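Side-chain contacts in transcriptional regulator, MarR family (Silicibacter pomeroyi DSS-3, PDB 3CDH), which probably binds DNA and regulates transcription as a dimeric winged helix-turn-helix protein of the MarR family: residues 76-81 with 85-90; 50-53 with 57-60; 37-42 with 112-117; 46-51 with 61-66. All coordinates share one frame; numbering follows the deposited sequence.

Interaction 1: residues 76-81 with 85-90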
loop_
_atom_site.group_PDB
_atom_site.type_symbol
_atom_site.label_atom_id
_atom_site.label_comp_id
_atom_site.label_asym_id
_atom_site.label_seq_id
_atom_site.Cartn_x
_atom_site.Cartn_y
_atom_site.Cartn_z
ATOM N N ARG B 76 -12.928 15.629 -2.549
ATOM C CA ARG B 76 -13.588 15.837 -1.271
ATOM C C ARG B 76 -12.552 16.269 -0.260
ATOM O O ARG B 76 -12.753 17.259 0.472
ATOM C CB ARG B 76 -14.360 14.612 -0.811
ATOM C CG ARG B 76 -15.801 14.616 -1.362
ATOM C CD ARG B 76 -16.668 13.390 -0.965
ATOM N NE ARG B 76 -15.987 12.086 -1.145
ATOM C CZ ARG B 76 -16.182 11.228 -2.161
ATOM N NH1 ARG B 76 -17.036 11.515 -3.147
ATOM N NH2 ARG B 76 -15.506 10.072 -2.199
ATOM N N ILE B 77 -11.408 15.587 -0.291
ATOM C CA ILE B 77 -10.332 15.939 0.609
ATOM C C ILE B 77 -9.772 17.311 0.353
ATOM O O ILE B 77 -9.644 18.105 1.298
ATOM C CB ILE B 77 -9.244 14.890 0.677
ATOM C CG1 ILE B 77 -9.700 13.856 1.684
ATOM C CG2 ILE B 77 -7.956 15.488 1.224
ATOM C CD1 ILE B 77 -9.286 12.531 1.335
ATOM N N VAL B 78 -9.462 17.615 -0.901
ATOM C CA VAL B 78 -8.921 18.910 -1.190
ATOM C C VAL B 78 -9.931 19.965 -0.787
ATOM O O VAL B 78 -9.545 20.950 -0.181
ATOM C CB VAL B 78 -8.512 19.058 -2.646
ATOM C CG1 VAL B 78 -8.286 20.517 -2.996
ATOM C CG2 VAL B 78 -7.239 18.211 -2.922
ATOM N N ASP B 79 -11.219 19.768 -1.073
ATOM C CA ASP B 79 -12.205 20.764 -0.644
ATOM C C ASP B 79 -12.162 21.042 0.848
ATOM O O ASP B 79 -12.356 22.190 1.288
ATOM C CB ASP B 79 -13.617 20.334 -0.960
ATOM C CG ASP B 79 -13.905 20.318 -2.434
ATOM O OD1 ASP B 79 -13.206 20.993 -3.228
ATOM O OD2 ASP B 79 -14.853 19.591 -2.792
ATOM N N GLN B 80 -11.938 19.996 1.630
ATOM C CA GLN B 80 -11.939 20.152 3.085
ATOM C C GLN B 80 -10.748 20.986 3.523
ATOM O O GLN B 80 -10.884 21.847 4.387
ATOM C CB GLN B 80 -11.919 18.801 3.784
ATOM C CG GLN B 80 -13.175 18.048 3.600
ATOM C CD GLN B 80 -13.091 16.664 4.200
ATOM O OE1 GLN B 80 -12.072 15.961 4.062
ATOM N NE2 GLN B 80 -14.158 16.263 4.900
HETATM N N MSE B 81 -9.597 20.724 2.912
HETATM C CA MSE B 81 -8.410 21.481 3.179
HETATM C C MSE B 81 -8.571 22.936 2.746
HETATM O O MSE B 81 -8.091 23.860 3.397
HETATM C CB MSE B 81 -7.228 20.827 2.485
HETATM C CG MSE B 81 -6.925 19.477 3.039
HETATM SE SE MSE B 81 -5.492 18.580 2.043
HETATM C CE MSE B 81 -3.949 19.488 2.766
ATOM N N GLY B 85 -8.500 26.451 5.046
ATOM C CA GLY B 85 -7.471 27.429 4.780
ATOM C C GLY B 85 -6.072 26.873 4.506
ATOM O O GLY B 85 -5.099 27.628 4.493
ATOM N N LEU B 86 -5.938 25.576 4.244
ATOM C CA LEU B 86 -4.607 25.034 3.935
ATOM C C LEU B 86 -4.237 25.139 2.473
ATOM O O LEU B 86 -3.054 25.177 2.116
ATOM C CB LEU B 86 -4.496 23.582 4.395
ATOM C CG LEU B 86 -4.742 23.438 5.896
ATOM C CD1 LEU B 86 -4.573 21.980 6.297
ATOM C CD2 LEU B 86 -3.831 24.384 6.738
ATOM N N VAL B 87 -5.253 25.207 1.619
ATOM C CA VAL B 87 -5.060 24.997 0.184
ATOM C C VAL B 87 -5.986 25.902 -0.605
ATOM O O VAL B 87 -7.102 26.132 -0.193
ATOM C CB VAL B 87 -5.329 23.510 -0.140
ATOM C CG1 VAL B 87 -5.756 23.330 -1.537
ATOM C CG2 VAL B 87 -4.080 22.714 0.111
ATOM N N THR B 88 -5.545 26.427 -1.739
ATOM C CA THR B 88 -6.433 27.300 -2.527
ATOM C C THR B 88 -6.423 26.988 -4.037
ATOM O O THR B 88 -5.480 26.375 -4.523
ATOM C CB THR B 88 -6.146 28.780 -2.170
ATOM O OG1 THR B 88 -7.234 29.598 -2.587
ATOM C CG2 THR B 88 -4.842 29.264 -2.771
ATOM N N ARG B 89 -7.481 27.369 -4.754
ATOM C CA ARG B 89 -7.528 27.170 -6.213
ATOM C C ARG B 89 -6.792 28.307 -6.899
ATOM O O ARG B 89 -6.943 29.471 -6.535
ATOM C CB ARG B 89 -8.962 27.094 -6.775
ATOM C CG ARG B 89 -9.999 26.381 -5.916
ATOM C CD ARG B 89 -10.137 24.898 -6.208
ATOM N NE ARG B 89 -10.410 24.146 -4.981
ATOM C CZ ARG B 89 -11.163 23.057 -4.915
ATOM N NH1 ARG B 89 -11.759 22.564 -5.992
ATOM N NH2 ARG B 89 -11.329 22.465 -3.754
ATOM N N VAL B 90 -5.988 27.956 -7.888
ATOM C CA VAL B 90 -5.278 28.922 -8.697
ATOM C C VAL B 90 -6.256 29.452 -9.748
ATOM O O VAL B 90 -6.910 28.670 -10.453
ATOM C CB VAL B 90 -4.072 28.246 -9.350
ATOM C CG1 VAL B 90 -3.210 29.248 -10.118
ATOM C CG2 VAL B 90 -3.248 27.552 -8.281
#

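Interaction 2: residues 50-53 with 57-60. With SO4 (sulfate ion), chain I.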
loop_
_atom_site.group_PDB
_atom_site.type_symbol
_atom_site.label_atom_id
_atom_site.label_comp_id
_atom_site.label_asym_id
_atom_site.label_seq_id
_atom_site.Cartn_x
_atom_site.Cartn_y
_atom_site.Cartn_z
ATOM N N ALA B 50 2.492 16.900 1.246
ATOM C CA ALA B 50 3.767 16.419 0.735
ATOM C C ALA B 50 3.927 16.740 -0.770
ATOM O O ALA B 50 4.999 17.208 -1.205
ATOM C CB ALA B 50 3.936 14.957 1.031
ATOM N N CYS B 51 2.866 16.548 -1.556
ATOM C CA CYS B 51 2.959 16.858 -2.996
ATOM C C CYS B 51 3.096 18.316 -3.310
ATOM O O CYS B 51 3.623 18.652 -4.355
ATOM C CB CYS B 51 1.741 16.391 -3.765
ATOM S SG CYS B 51 1.534 14.676 -3.711
ATOM N N LEU B 52 2.571 19.184 -2.452
ATOM C CA LEU B 52 2.536 20.602 -2.799
ATOM C C LEU B 52 3.696 21.399 -2.236
ATOM O O LEU B 52 3.855 22.554 -2.585
ATOM C CB LEU B 52 1.199 21.246 -2.432
ATOM C CG LEU B 52 -0.038 20.773 -3.186
ATOM C CD1 LEU B 52 -1.210 21.477 -2.616
ATOM C CD2 LEU B 52 0.046 21.063 -4.656
ATOM N N VAL B 53 4.498 20.788 -1.372
ATOM C CA VAL B 53 5.611 21.495 -0.761
ATOM C C VAL B 53 6.617 22.036 -1.794
ATOM O O VAL B 53 6.947 23.210 -1.721
ATOM C CB VAL B 53 6.270 20.668 0.357
ATOM C CG1 VAL B 53 7.266 19.677 -0.200
ATOM C CG2 VAL B 53 6.919 21.578 1.374
ATOM N N ALA B 57 1.824 24.639 -7.885
ATOM C CA ALA B 57 0.432 24.434 -8.216
ATOM C C ALA B 57 0.297 23.086 -8.899
ATOM O O ALA B 57 1.156 22.704 -9.670
ATOM C CB ALA B 57 -0.060 25.538 -9.119
HETATM N N MSE B 58 -0.759 22.346 -8.586
HETATM C CA MSE B 58 -1.000 21.059 -9.201
HETATM C C MSE B 58 -2.447 20.883 -9.550
HETATM O O MSE B 58 -3.325 21.447 -8.892
HETATM C CB MSE B 58 -0.624 19.951 -8.264
HETATM C CG MSE B 58 0.683 19.363 -8.529
HETATM SE SE MSE B 58 0.781 17.551 -7.778
HETATM C CE MSE B 58 2.737 17.583 -7.542
HETATM N N MSE B 59 -2.683 20.079 -10.576
HETATM C CA MSE B 59 -4.013 19.722 -11.004
HETATM C C MSE B 59 -4.483 18.687 -10.041
HETATM O O MSE B 59 -3.693 17.869 -9.581
HETATM C CB MSE B 59 -3.966 19.113 -12.388
HETATM C CG MSE B 59 -3.401 20.011 -13.454
HETATM SE SE MSE B 59 -3.500 19.077 -15.166
HETATM C CE MSE B 59 -1.694 18.371 -15.421
ATOM N N ILE B 60 -5.765 18.700 -9.717
ATOM C CA ILE B 60 -6.248 17.752 -8.717
ATOM C C ILE B 60 -6.018 16.339 -9.228
ATOM O O ILE B 60 -5.750 15.421 -8.445
ATOM C CB ILE B 60 -7.725 17.948 -8.352
ATOM C CG1 ILE B 60 -7.946 19.330 -7.778
ATOM C CG2 ILE B 60 -8.182 16.918 -7.302
ATOM C CD1 ILE B 60 -9.220 19.427 -6.958
HETATM S S SO4 I . 0.319 19.666 -12.733
HETATM O O1 SO4 I . -0.058 20.792 -13.604
HETATM O O2 SO4 I . 1.519 19.921 -11.940
HETATM O O3 SO4 I . -0.778 19.387 -11.820
HETATM O O4 SO4 I . 0.583 18.458 -13.514
#

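Interaction 3: residues 37-42 with 112-117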
loop_
_atom_site.group_PDB
_atom_site.type_symbol
_atom_site.label_atom_id
_atom_site.label_comp_id
_atom_site.label_asym_id
_atom_site.label_seq_id
_atom_site.Cartn_x
_atom_site.Cartn_y
_atom_site.Cartn_z
ATOM N N ARG B 37 -1.425 11.362 12.689
ATOM C CA ARG B 37 -2.646 11.142 13.450
ATOM C C ARG B 37 -2.635 12.049 14.684
ATOM O O ARG B 37 -3.601 12.773 14.939
ATOM C CB ARG B 37 -2.760 9.660 13.833
ATOM C CG ARG B 37 -4.185 9.118 14.054
ATOM C CD ARG B 37 -4.309 7.581 13.811
ATOM N NE ARG B 37 -3.951 7.231 12.434
ATOM C CZ ARG B 37 -2.905 6.476 12.097
ATOM N NH1 ARG B 37 -2.127 5.958 13.048
ATOM N NH2 ARG B 37 -2.642 6.232 10.808
ATOM N N ALA B 38 -1.516 12.045 15.410
ATOM C CA ALA B 38 -1.337 12.879 16.600
ATOM C C ALA B 38 -1.480 14.371 16.318
ATOM O O ALA B 38 -1.968 15.125 17.175
ATOM C CB ALA B 38 -0.010 12.601 17.251
ATOM N N GLN B 39 -1.058 14.775 15.118
ATOM C CA GLN B 39 -1.164 16.143 14.613
ATOM C C GLN B 39 -2.595 16.504 14.207
ATOM O O GLN B 39 -2.827 17.596 13.698
ATOM C CB GLN B 39 -0.271 16.314 13.374
ATOM C CG GLN B 39 1.218 16.474 13.613
ATOM C CD GLN B 39 1.618 17.943 13.748
ATOM O OE1 GLN B 39 1.409 18.753 12.824
ATOM N NE2 GLN B 39 2.193 18.301 14.915
ATOM N N GLY B 40 -3.545 15.592 14.413
ATOM C CA GLY B 40 -4.932 15.768 13.963
ATOM C C GLY B 40 -5.197 15.704 12.454
ATOM O O GLY B 40 -6.243 16.187 11.976
ATOM N N LEU B 41 -4.254 15.117 11.715
ATOM C CA LEU B 41 -4.304 15.051 10.267
ATOM C C LEU B 41 -4.583 13.646 9.731
ATOM O O LEU B 41 -4.172 12.646 10.340
ATOM C CB LEU B 41 -2.973 15.515 9.686
ATOM C CG LEU B 41 -2.826 17.012 9.520
ATOM C CD1 LEU B 41 -1.459 17.298 8.962
ATOM C CD2 LEU B 41 -3.893 17.507 8.577
ATOM N N ARG B 42 -5.246 13.575 8.575
ATOM C CA ARG B 42 -5.469 12.296 7.907
ATOM C C ARG B 42 -4.361 12.025 6.885
ATOM O O ARG B 42 -3.752 12.965 6.328
ATOM C CB ARG B 42 -6.829 12.285 7.229
ATOM C CG ARG B 42 -7.972 12.037 8.136
ATOM C CD ARG B 42 -9.284 12.400 7.461
ATOM N NE ARG B 42 -9.184 13.723 6.821
ATOM C CZ ARG B 42 -10.089 14.247 5.981
ATOM N NH1 ARG B 42 -9.886 15.468 5.463
ATOM N NH2 ARG B 42 -11.194 13.557 5.658
ATOM N N GLU B 112 5.819 22.324 5.442
ATOM C CA GLU B 112 7.246 22.357 5.644
ATOM C C GLU B 112 7.654 21.632 6.897
ATOM O O GLU B 112 8.597 20.847 6.873
ATOM C CB GLU B 112 7.785 23.757 5.600
ATOM C CG GLU B 112 8.430 24.055 4.270
ATOM C CD GLU B 112 8.289 25.522 3.860
ATOM O OE1 GLU B 112 8.348 26.442 4.731
ATOM O OE2 GLU B 112 8.120 25.751 2.641
ATOM N N SER B 113 6.927 21.830 7.983
ATOM C CA SER B 113 7.353 21.176 9.189
ATOM C C SER B 113 7.079 19.673 9.141
ATOM O O SER B 113 7.879 18.880 9.644
ATOM C CB SER B 113 6.807 21.864 10.430
ATOM O OG SER B 113 5.563 21.339 10.769
ATOM N N LEU B 114 6.003 19.266 8.477
ATOM C CA LEU B 114 5.773 17.843 8.259
ATOM C C LEU B 114 6.816 17.188 7.368
ATOM O O LEU B 114 7.294 16.097 7.667
ATOM C CB LEU B 114 4.405 17.611 7.665
ATOM C CG LEU B 114 3.312 17.918 8.662
ATOM C CD1 LEU B 114 1.976 17.730 7.992
ATOM C CD2 LEU B 114 3.460 17.026 9.875
ATOM N N VAL B 115 7.163 17.824 6.258
ATOM C CA VAL B 115 8.164 17.226 5.385
ATOM C C VAL B 115 9.502 17.076 6.133
ATOM O O VAL B 115 10.187 16.048 6.024
ATOM C CB VAL B 115 8.285 17.980 4.045
ATOM C CG1 VAL B 115 9.496 17.524 3.260
ATOM C CG2 VAL B 115 7.012 17.760 3.216
ATOM N N ALA B 116 9.843 18.075 6.941
ATOM C CA ALA B 116 10.996 17.947 7.824
ATOM C C ALA B 116 10.941 16.647 8.652
ATOM O O ALA B 116 11.857 15.821 8.558
ATOM C CB ALA B 116 11.153 19.186 8.713
ATOM N N SER B 117 9.866 16.446 9.421
ATOM C CA SER B 117 9.688 15.193 10.171
ATOM C C SER B 117 9.778 13.965 9.299
ATOM O O SER B 117 10.480 13.009 9.643
ATOM C CB SER B 117 8.345 15.147 10.855
ATOM O OG SER B 117 8.391 15.919 12.023
HETATM O O HOH W 1 4.112 19.534 12.185
#

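Interaction 4: residues 46-51 with 61-66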
loop_
_atom_site.group_PDB
_atom_site.type_symbol
_atom_site.label_atom_id
_atom_site.label_comp_id
_atom_site.label_asym_id
_atom_site.label_seq_id
_atom_site.Cartn_x
_atom_site.Cartn_y
_atom_site.Cartn_z
ATOM N N TRP B 46 -1.962 14.678 4.541
ATOM C CA TRP B 46 -0.519 14.835 4.549
ATOM C C TRP B 46 0.077 14.644 3.152
ATOM O O TRP B 46 1.015 15.360 2.758
ATOM C CB TRP B 46 0.105 13.922 5.601
ATOM C CG TRP B 46 1.292 13.193 5.160
ATOM C CD1 TRP B 46 1.351 11.870 4.852
ATOM C CD2 TRP B 46 2.614 13.708 4.976
ATOM N NE1 TRP B 46 2.625 11.517 4.497
ATOM C CE2 TRP B 46 3.427 12.622 4.562
ATOM C CE3 TRP B 46 3.195 14.967 5.126
ATOM C CZ2 TRP B 46 4.787 12.760 4.277
ATOM C CZ3 TRP B 46 4.560 15.111 4.839
ATOM C CH2 TRP B 46 5.336 14.013 4.413
ATOM N N ARG B 47 -0.471 13.700 2.397
ATOM C CA ARG B 47 0.066 13.433 1.080
ATOM C C ARG B 47 -0.134 14.641 0.189
ATOM O O ARG B 47 0.780 15.017 -0.562
ATOM C CB ARG B 47 -0.559 12.196 0.469
ATOM C CG ARG B 47 -0.133 10.957 1.192
ATOM C CD ARG B 47 -0.781 9.726 0.640
ATOM N NE ARG B 47 -0.201 8.520 1.228
ATOM C CZ ARG B 47 -0.626 7.280 0.965
ATOM N NH1 ARG B 47 -1.648 7.077 0.114
ATOM N NH2 ARG B 47 -0.033 6.245 1.554
ATOM N N VAL B 48 -1.306 15.271 0.278
ATOM C CA VAL B 48 -1.525 16.479 -0.495
ATOM C C VAL B 48 -0.462 17.511 -0.127
ATOM O O VAL B 48 0.156 18.112 -1.028
ATOM C CB VAL B 48 -2.898 17.069 -0.293
ATOM C CG1 VAL B 48 -2.891 18.563 -0.673
ATOM C CG2 VAL B 48 -3.892 16.299 -1.112
ATOM N N LEU B 49 -0.233 17.695 1.179
ATOM C CA LEU B 49 0.815 18.604 1.636
ATOM C C LEU B 49 2.189 18.189 1.144
ATOM O O LEU B 49 2.968 19.027 0.658
ATOM C CB LEU B 49 0.824 18.733 3.152
ATOM C CG LEU B 49 -0.426 19.346 3.776
ATOM C CD1 LEU B 49 -0.285 19.216 5.259
ATOM C CD2 LEU B 49 -0.629 20.809 3.387
ATOM N N ALA B 50 2.492 16.900 1.246
ATOM C CA ALA B 50 3.767 16.419 0.735
ATOM C C ALA B 50 3.927 16.740 -0.770
ATOM O O ALA B 50 4.999 17.208 -1.205
ATOM C CB ALA B 50 3.936 14.957 1.031
ATOM N N CYS B 51 2.866 16.548 -1.556
ATOM C CA CYS B 51 2.959 16.858 -2.996
ATOM C C CYS B 51 3.096 18.316 -3.310
ATOM O O CYS B 51 3.623 18.652 -4.355
ATOM C CB CYS B 51 1.741 16.391 -3.765
ATOM S SG CYS B 51 1.534 14.676 -3.711
ATOM N N THR B 61 -6.082 16.172 -10.544
ATOM C CA THR B 61 -5.930 14.849 -11.132
ATOM C C THR B 61 -4.527 14.275 -10.885
ATOM O O THR B 61 -4.387 13.069 -10.629
ATOM C CB THR B 61 -6.325 14.832 -12.620
ATOM O OG1 THR B 61 -5.477 15.724 -13.337
ATOM C CG2 THR B 61 -7.782 15.316 -12.813
ATOM N N ARG B 62 -3.499 15.120 -10.940
ATOM C CA ARG B 62 -2.137 14.660 -10.633
ATOM C C ARG B 62 -1.986 14.409 -9.128
ATOM O O ARG B 62 -1.350 13.434 -8.704
ATOM C CB ARG B 62 -1.064 15.635 -11.155
ATOM C CG ARG B 62 0.397 15.336 -10.735
ATOM C CD ARG B 62 1.128 14.288 -11.622
ATOM N NE ARG B 62 2.541 14.108 -11.230
ATOM C CZ ARG B 62 3.279 13.018 -11.469
ATOM N NH1 ARG B 62 2.770 11.975 -12.117
ATOM N NH2 ARG B 62 4.536 12.968 -11.040
ATOM N N LEU B 63 -2.575 15.281 -8.321
ATOM C CA LEU B 63 -2.556 15.087 -6.890
ATOM C C LEU B 63 -3.160 13.727 -6.568
ATOM O O LEU B 63 -2.611 12.985 -5.751
ATOM C CB LEU B 63 -3.367 16.182 -6.216
ATOM C CG LEU B 63 -2.928 16.983 -5.011
ATOM C CD1 LEU B 63 -1.428 17.097 -4.815
ATOM C CD2 LEU B 63 -3.520 18.339 -5.296
ATOM N N ALA B 64 -4.270 13.389 -7.226
ATOM C CA ALA B 64 -4.885 12.088 -7.021
ATOM C C ALA B 64 -3.927 10.927 -7.357
ATOM O O ALA B 64 -3.695 10.040 -6.537
ATOM C CB ALA B 64 -6.181 11.979 -7.766
ATOM N N LYS B 65 -3.333 10.952 -8.536
ATOM C CA LYS B 65 -2.397 9.917 -8.888
ATOM C C LYS B 65 -1.209 9.825 -7.930
ATOM O O LYS B 65 -0.820 8.722 -7.552
ATOM C CB LYS B 65 -1.955 10.059 -10.346
ATOM C CG LYS B 65 -3.120 9.834 -11.308
ATOM C CD LYS B 65 -2.710 10.059 -12.769
ATOM C CE LYS B 65 -3.921 10.507 -13.639
ATOM N NZ LYS B 65 -3.801 10.111 -15.098
ATOM N N LEU B 66 -0.642 10.952 -7.516
ATOM C CA LEU B 66 0.475 10.895 -6.567
ATOM C C LEU B 66 0.041 10.388 -5.231
ATOM O O LEU B 66 0.799 9.705 -4.562
ATOM C CB LEU B 66 1.182 12.232 -6.413
ATOM C CG LEU B 66 1.936 12.645 -7.683
ATOM C CD1 LEU B 66 2.497 14.040 -7.538
ATOM C CD2 LEU B 66 3.045 11.652 -8.052
#

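Interaction 1: residues 76-81 with 85-90
Val78, Asp79 and Met81 of helix 71-84 meet Leu86, Val87 and Arg89 where the winged helix-turn-helix fold passes from its presumed recognition helix into the first strand of the wing. The axes of helix 76-81 and strand 87-89 approach to 7.9 Å at 106°, so the strand runs across the helix rather than along it. The change of direction is made by the backbone. Gly85, with positive phi, ends the helix in a Schellman motif, and Leu86 N donates to Met81 O over 2.9 Å.

The apolar part divides between the two methyls of Val87. CG1 meets Val78 CG1 at 4.1 Å, the two valines crossing at about a right angle, while CG2 lies 4.2 Å from CE of Met81, a selenomethionine whose chain turns at its last torsion (chi3 78°) to present that methyl. Closer to the turn, the CB atoms of Met81 and Leu86 are 4.3 Å apart.

The ionic part is a salt bridge in which Arg89 NH2 donates to Asp79 OD1 at the guanidinium edge, the two planar groups being only 16° apart. Its modelled length is too short to be literal, and a second Arg89 conformer exists. In this conformer the guanidinium is paired with two carboxylates of the helix, since Arg89 NE also meets Asp82 OD2. Val78 CG1 approaches the same group obliquely, 3.7 Å from Arg89 NH2.

Interaction 2: residues 50-53 with 57-60
Met58, a selenomethionine, supplies the strand's whole share of the packing against Cys51 and Leu52, touching them at two separate points. At the root of the side chain, Met58 CB lies 3.8 Å from Leu52 CD2. At the far end, Met58 CE reaches the last turn of helix 43-54, 3.5 Å from Cys51 O and 4.1 Å from Cys51 CB. The chain between is extended (chi2 -158°, chi3 -153°), which lets one residue span both places. All three residues are buried, and the interface is purely apolar in its side-chain contacts, though small at 144 Å².

Toward solvent the strand is looser. Ala57 and Met59 are partly exposed, and a sulfate, probably from the crystallisation liquor, lies against Met59 and also borders CB and CG of Met58. It takes a nearly straight hydrogen bond from Met59 N to its O3, but the modelled length is implausibly short and therefore doubtful. The ion sits near the start of helix 60-67, where Met59 is the N-cap residue.

The contact lies between several elements: Leu52 continues onto Val101 and Leu103 of strand 100-103, Met58 onto Leu63 and Leu66 of helix 60-67, and Cys51 onto Val13 of the second subunit.

Interaction 3: residues 37-42 with 112-117
Gln39 and Leu114 mark the nearest approach of the two backbones, yet their CA atoms stay 9.6 Å apart, and the gap is crossed by side chains and a water. On the 37-42 side the chain leaves helix 17-38 through a Schellman motif, in which Gly40 takes positive phi (70°) and Gly40 N bonds back to Arg37 O over 2.9 Å; this turn directs Gln39 and Leu41 to the same partner.

Leu114 receives them on its two branches. Its CD1 meets Leu41 CD1 at 3.6 Å, the two leucines coming end on, methyl against methyl. Its CD2 lies 4.0 Å from Gln39 OE1, and here the two chains run antiparallel alongside each other. The Gln39 chain is bent at chi2 (-91°), which carries its amide alongside Leu114; a second conformer makes this detail less certain.

In the MarR fold, helix 105-130 leads from the wing back toward the dimerisation region, and the contact joins the first half of that helix to the linker between helices 17-38 and 43-54. Leu114 also packs on Trp46 and Leu49 of helix 43-54, while Leu41 touches Ile36 and Arg84.

On the solvent side a water donates weakly to Gln39 OE1 at 2.9 Å and is hydrogen-bonded to Ser113 OG at 2.7 Å. Ser113 OG is further joined, weakly, to Leu110 O.

Interaction 4: residues 46-51 with 61-66
Leu63 and Cys51 are brought together by their torsions: as modelled, chi1 of -133° and chi2 of 25° bring Leu63 CD1 over to the neighbouring helix, while the thiol of Cys51 stands opposite its own carbonyl carbon and is thereby turned toward helix 60-67. Both Leu63 angles are off the staggered positions, so its exact pose is uncertain at this resolution. This is the junction, within the winged helix-turn-helix domain, between helix 43-54 and the first helix of the helix-turn-helix pair. The short axes cross at 114° with a closest approach of 9.9 Å, and the nearest CA atoms, those of Val48 and Leu63, are 6.6 Å apart.

Beyond the apolar patch, Arg47 NH1 is hydrogen-bonded to Ser67 O, adding a polar tie between helix 43-54 and the end of helix 60-67. The second subunit covers the neighbourhood, with its Tyr19 on Leu66, its Phe12 on Ala50 and its Tyr16 on Trp46.

Three apolar contacts make up the crossing. Leu63 CD1 comes to 3.4 Å from Cys51 CB and also borders the sulfur. One step back along the same side chain, Leu63 CG faces Val48 CG2 at 4.1 Å, with the two side chains at about a right angle. The thiol lies against two leucines from successive turns of helix 60-67, for Leu66 adds a second neighbour, its CB 3.7 Å from Cys51 SG and its CD1 4.0 Å from that same sulfur.

In the fold
Helix 43-54 connects the set: interactions 2 and 4 both start from it, share Ala50 and Cys51, and have centres about 6 Å apart. Interaction 1 follows later in the chain, its centre about 11 Å from that of interaction 2, and both reach the three-stranded antiparallel sheet. Met81 of interaction 1 packs on Val48 and Leu49 from the 46-51 segment. Interaction 3 spans the other three in sequence, since its loop from 37-42 to 112-117 encloses them, and its Val115 packs against Val53 and Ala50. Residues of interactions 2, 3 and 4 in helices 43-54, 60-67 and 105-130 also meet the second subunit, so the presumed DNA-binding domain touches the dimer partner at these places.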